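Local coordinates for diaminopropionate ammonia-lyase (Escherichia coli, PDB 4D9I), which uses pyridoxal 5'-phosphate to catalyse the alpha,beta-elimination of both L- and D-2,3-diaminopropionate to pyruvate and ammonia, at residues 33-47 against 208-220. Residues are numbered along the deposited sequence; the frame is centred on the assembly and turned at random.
Sequences RQFHQKIAGYRPTPL and TLADEAVEQMREM
R33 reaches D211 and E215 because its CG lies opposite the backbone N (chi1 -174°) and the chain stays extended as far as NE, while E212, its CG beside its own backbone N, sets that CG over one face of the guanidinium. R33 NH1 donates in the guanidinium plane to D211 OD2 at 2.7 Å, the carboxylate being turned 74° from that plane. E215 OE1 takes both R33 NH1 and NH2, so one oxygen receives an end-on pair, and E212 CG lies 3.6 Å above the plane of the R33 guanidinium, over its centre. With an alanine in place of this arginine, the D211 and E215 carboxylates would probably lose their shared counter-charge and Y42 OH its NE donor. Y42 OH accepts from R33 NE and donates to E212 OE2 at 2.6 Å, on the anti side but tilted out of the carboxylate plane; E212 OE1 is salt-bridged to K65 and R70. H36 ND1 and T208 OG1 are hydrogen-bonded at 2.9 Å in the plane of the imidazole. The contact belongs to the fold type II PLP-enzyme architecture: helix 26-36 and the loop entering edge strand 47-49 lie along helix 208-220, which packs against the larger mixed sheet. Q216 NE2 donates to T45 O at 2.8 Å with a nearly straight N-H (165°), while K65 NZ bonds both T45 O and Q216 OE1. L47 CD2 packs 3.6 Å from M217 CG, and M220 CE touches L47 CD2 and O.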
# COMPACT_ATOMS: atom_id res chain seq x y z
N ARG B 33 15.10 26.31 14.28
CA ARG B 33 13.65 26.29 14.10
C ARG B 33 13.02 27.69 13.96
O ARG B 33 12.13 27.89 13.13
CB ARG B 33 12.95 25.51 15.21
CG ARG B 33 11.46 25.35 14.94
CD ARG B 33 10.80 24.35 15.86
NE ARG B 33 9.38 24.27 15.56
CZ ARG B 33 8.51 23.59 16.28
NH1 ARG B 33 8.90 22.92 17.36
NH2 ARG B 33 7.23 23.58 15.92
N GLN B 34 13.48 28.62 14.79
CA GLN B 34 13.10 30.03 14.69
C GLN B 34 13.34 30.59 13.28
O GLN B 34 12.51 31.35 12.76
CB GLN B 34 13.91 30.86 15.68
CG GLN B 34 13.54 30.69 17.15
CD GLN B 34 14.47 31.50 18.06
OE1 GLN B 34 14.44 32.73 18.06
NE2 GLN B 34 15.31 30.80 18.82
N PHE B 35 14.47 30.19 12.68
CA PHE B 35 14.81 30.53 11.30
C PHE B 35 13.81 29.91 10.33
O PHE B 35 13.23 30.62 9.51
CB PHE B 35 16.24 30.09 10.97
CG PHE B 35 16.54 30.08 9.50
CD1 PHE B 35 16.89 31.25 8.85
CD2 PHE B 35 16.48 28.90 8.77
CE1 PHE B 35 17.16 31.26 7.50
CE2 PHE B 35 16.76 28.90 7.40
CZ PHE B 35 17.09 30.08 6.77
N HIS B 36 13.62 28.60 10.43
CA HIS B 36 12.67 27.87 9.56
C HIS B 36 11.26 28.37 9.60
O HIS B 36 10.58 28.36 8.57
CB HIS B 36 12.69 26.37 9.86
CG HIS B 36 14.00 25.71 9.53
ND1 HIS B 36 14.65 24.91 10.40
CD2 HIS B 36 14.79 25.77 8.39
CE1 HIS B 36 15.78 24.47 9.84
NE2 HIS B 36 15.87 25.00 8.61
N GLN B 37 10.82 28.81 10.77
CA GLN B 37 9.47 29.37 10.98
C GLN B 37 9.21 30.68 10.17
O GLN B 37 8.06 31.13 10.03
CB GLN B 37 9.27 29.63 12.48
CG GLN B 37 8.10 30.53 12.83
CD GLN B 37 8.44 31.60 13.85
OE1 GLN B 37 9.30 32.47 13.61
NE2 GLN B 37 7.75 31.56 14.99
N LYS B 38 10.28 31.27 9.65
CA LYS B 38 10.14 32.53 8.90
C LYS B 38 10.05 32.29 7.40
O LYS B 38 9.90 33.24 6.62
CB LYS B 38 11.31 33.47 9.21
CG LYS B 38 11.48 33.79 10.69
CD LYS B 38 12.75 34.59 10.93
CE LYS B 38 12.88 34.98 12.39
NZ LYS B 38 14.28 35.34 12.72
N ILE B 39 10.13 31.03 7.00
CA ILE B 39 10.10 30.67 5.59
C ILE B 39 8.67 30.39 5.16
O ILE B 39 7.95 29.69 5.88
CB ILE B 39 10.97 29.42 5.30
CG1 ILE B 39 12.43 29.67 5.70
CG2 ILE B 39 10.85 28.99 3.85
CD1 ILE B 39 13.25 28.39 5.82
N ALA B 40 8.27 30.91 4.00
CA ALA B 40 6.94 30.66 3.42
C ALA B 40 6.69 29.15 3.30
O ALA B 40 7.51 28.42 2.75
CB ALA B 40 6.81 31.33 2.07
N GLY B 41 5.55 28.71 3.81
CA GLY B 41 5.16 27.31 3.72
C GLY B 41 5.57 26.45 4.91
O GLY B 41 5.29 25.25 4.91
N TYR B 42 6.22 27.05 5.91
CA TYR B 42 6.57 26.30 7.12
C TYR B 42 5.35 25.72 7.80
O TYR B 42 4.37 26.45 8.06
CB TYR B 42 7.34 27.14 8.15
CG TYR B 42 7.65 26.33 9.41
CD1 TYR B 42 8.71 25.43 9.43
CD2 TYR B 42 6.85 26.44 10.56
CE1 TYR B 42 8.99 24.68 10.56
CE2 TYR B 42 7.12 25.69 11.70
CZ TYR B 42 8.20 24.81 11.69
OH TYR B 42 8.48 24.05 12.80
N ARG B 43 5.44 24.43 8.10
CA ARG B 43 4.47 23.70 8.89
C ARG B 43 5.19 22.48 9.49
O ARG B 43 5.83 21.72 8.77
CB ARG B 43 3.29 23.25 8.00
CG ARG B 43 2.02 22.83 8.73
CD ARG B 43 1.06 22.11 7.78
N PRO B 44 5.10 22.29 10.82
CA PRO B 44 5.70 21.07 11.37
C PRO B 44 5.14 19.85 10.66
O PRO B 44 3.95 19.78 10.41
CB PRO B 44 5.27 21.10 12.83
CG PRO B 44 5.04 22.55 13.12
CD PRO B 44 4.47 23.12 11.86
N THR B 45 6.01 18.93 10.28
CA THR B 45 5.61 17.74 9.53
C THR B 45 4.90 16.76 10.48
O THR B 45 5.19 16.74 11.68
CB THR B 45 6.84 17.03 8.92
OG1 THR B 45 7.78 16.74 9.96
CG2 THR B 45 7.52 17.89 7.85
N PRO B 46 3.97 15.94 9.96
CA PRO B 46 3.24 15.13 10.93
C PRO B 46 4.10 14.10 11.63
O PRO B 46 5.08 13.58 11.06
CB PRO B 46 2.14 14.44 10.09
CG PRO B 46 2.02 15.26 8.83
CD PRO B 46 3.39 15.87 8.61
N LEU B 47 3.70 13.80 12.86
CA LEU B 47 4.24 12.66 13.58
C LEU B 47 3.11 11.64 13.68
O LEU B 47 2.19 11.81 14.48
CB LEU B 47 4.70 13.06 14.98
CG LEU B 47 5.39 11.96 15.78
CD1 LEU B 47 6.69 11.57 15.07
CD2 LEU B 47 5.70 12.42 17.19
N THR B 208 15.78 20.69 13.79
CA THR B 208 14.40 21.19 13.77
C THR B 208 13.38 20.06 13.75
O THR B 208 12.37 20.15 14.43
CB THR B 208 14.15 22.15 12.57
OG1 THR B 208 14.77 23.41 12.85
CG2 THR B 208 12.67 22.40 12.34
N LEU B 209 13.65 19.01 12.98
CA LEU B 209 12.70 17.88 12.88
C LEU B 209 12.60 17.16 14.21
O LEU B 209 11.54 16.66 14.56
CB LEU B 209 13.04 16.92 11.72
CG LEU B 209 14.18 15.90 11.85
CD1 LEU B 209 13.68 14.61 12.47
CD2 LEU B 209 14.83 15.64 10.49
N ALA B 210 13.71 17.11 14.95
CA ALA B 210 13.71 16.48 16.26
C ALA B 210 13.01 17.39 17.30
O ALA B 210 12.21 16.90 18.13
CB ALA B 210 15.13 16.16 16.70
N ASP B 211 13.29 18.70 17.24
CA ASP B 211 12.59 19.67 18.11
C ASP B 211 11.06 19.57 17.93
O ASP B 211 10.31 19.47 18.92
CB ASP B 211 13.07 21.10 17.87
CG ASP B 211 12.41 22.12 18.81
OD1 ASP B 211 12.97 22.35 19.89
OD2 ASP B 211 11.33 22.66 18.49
N GLU B 212 10.62 19.57 16.67
CA GLU B 212 9.19 19.40 16.36
C GLU B 212 8.63 18.11 16.92
O GLU B 212 7.56 18.11 17.53
CB GLU B 212 8.94 19.42 14.85
CG GLU B 212 9.14 20.77 14.18
CD GLU B 212 9.02 20.66 12.67
OE1 GLU B 212 8.67 19.53 12.19
OE2 GLU B 212 9.25 21.69 11.97
N ALA B 213 9.35 17.01 16.70
CA ALA B 213 8.91 15.69 17.17
C ALA B 213 8.78 15.62 18.69
O ALA B 213 7.85 15.00 19.18
CB ALA B 213 9.83 14.57 16.64
N VAL B 214 9.71 16.25 19.41
CA VAL B 214 9.66 16.25 20.87
C VAL B 214 8.42 17.02 21.34
O VAL B 214 7.68 16.55 22.18
CB VAL B 214 10.94 16.82 21.53
CG1 VAL B 214 10.74 17.02 23.02
CG2 VAL B 214 12.10 15.87 21.32
N GLU B 215 8.21 18.20 20.76
CA GLU B 215 7.01 18.99 21.01
C GLU B 215 5.77 18.14 20.70
O GLU B 215 4.82 18.14 21.46
CB GLU B 215 6.99 20.25 20.14
CG GLU B 215 5.81 21.17 20.43
CD GLU B 215 5.69 22.34 19.45
OE1 GLU B 215 6.44 22.39 18.46
OE2 GLU B 215 4.83 23.22 19.67
N GLN B 216 5.79 17.44 19.57
CA GLN B 216 4.64 16.61 19.21
C GLN B 216 4.43 15.45 20.19
O GLN B 216 3.30 15.17 20.58
CB GLN B 216 4.75 16.10 17.78
CG GLN B 216 4.49 17.17 16.73
CD GLN B 216 5.09 16.81 15.40
OE1 GLN B 216 6.23 16.37 15.34
NE2 GLN B 216 4.32 16.97 14.34
N MET B 217 5.52 14.78 20.58
CA MET B 217 5.44 13.70 21.57
C MET B 217 4.93 14.20 22.92
O MET B 217 4.09 13.54 23.55
CB MET B 217 6.77 12.95 21.69
CG MET B 217 7.04 11.97 20.55
SD MET B 217 8.60 11.05 20.59
CE MET B 217 9.84 12.34 20.51
N ARG B 218 5.39 15.37 23.33
CA ARG B 218 4.89 15.98 24.57
C ARG B 218 3.39 16.29 24.50
O ARG B 218 2.68 16.07 25.46
CB ARG B 218 5.70 17.23 24.92
CG ARG B 218 7.05 16.93 25.55
CD ARG B 218 7.87 18.21 25.72
NE ARG B 218 9.20 17.95 26.27
CZ ARG B 218 10.27 18.73 26.06
NH1 ARG B 218 10.21 19.81 25.29
NH2 ARG B 218 11.43 18.39 26.59
N GLU B 219 2.91 16.78 23.35
CA GLU B 219 1.47 17.01 23.18
C GLU B 219 0.67 15.70 23.26
O GLU B 219 -0.46 15.67 23.75
CB GLU B 219 1.17 17.74 21.85
CG GLU B 219 -0.31 18.01 21.61
CD GLU B 219 -0.58 18.79 20.32
OE1 GLU B 219 0.03 18.45 19.28
OE2 GLU B 219 -1.40 19.73 20.35
N MET B 220 1.28 14.61 22.77
CA MET B 220 0.68 13.27 22.85
C MET B 220 0.80 12.68 24.25
O MET B 220 0.16 11.69 24.54
CB MET B 220 1.35 12.30 21.88
CG MET B 220 1.12 12.60 20.42
SD MET B 220 2.14 11.46 19.47
CE MET B 220 1.79 12.04 17.81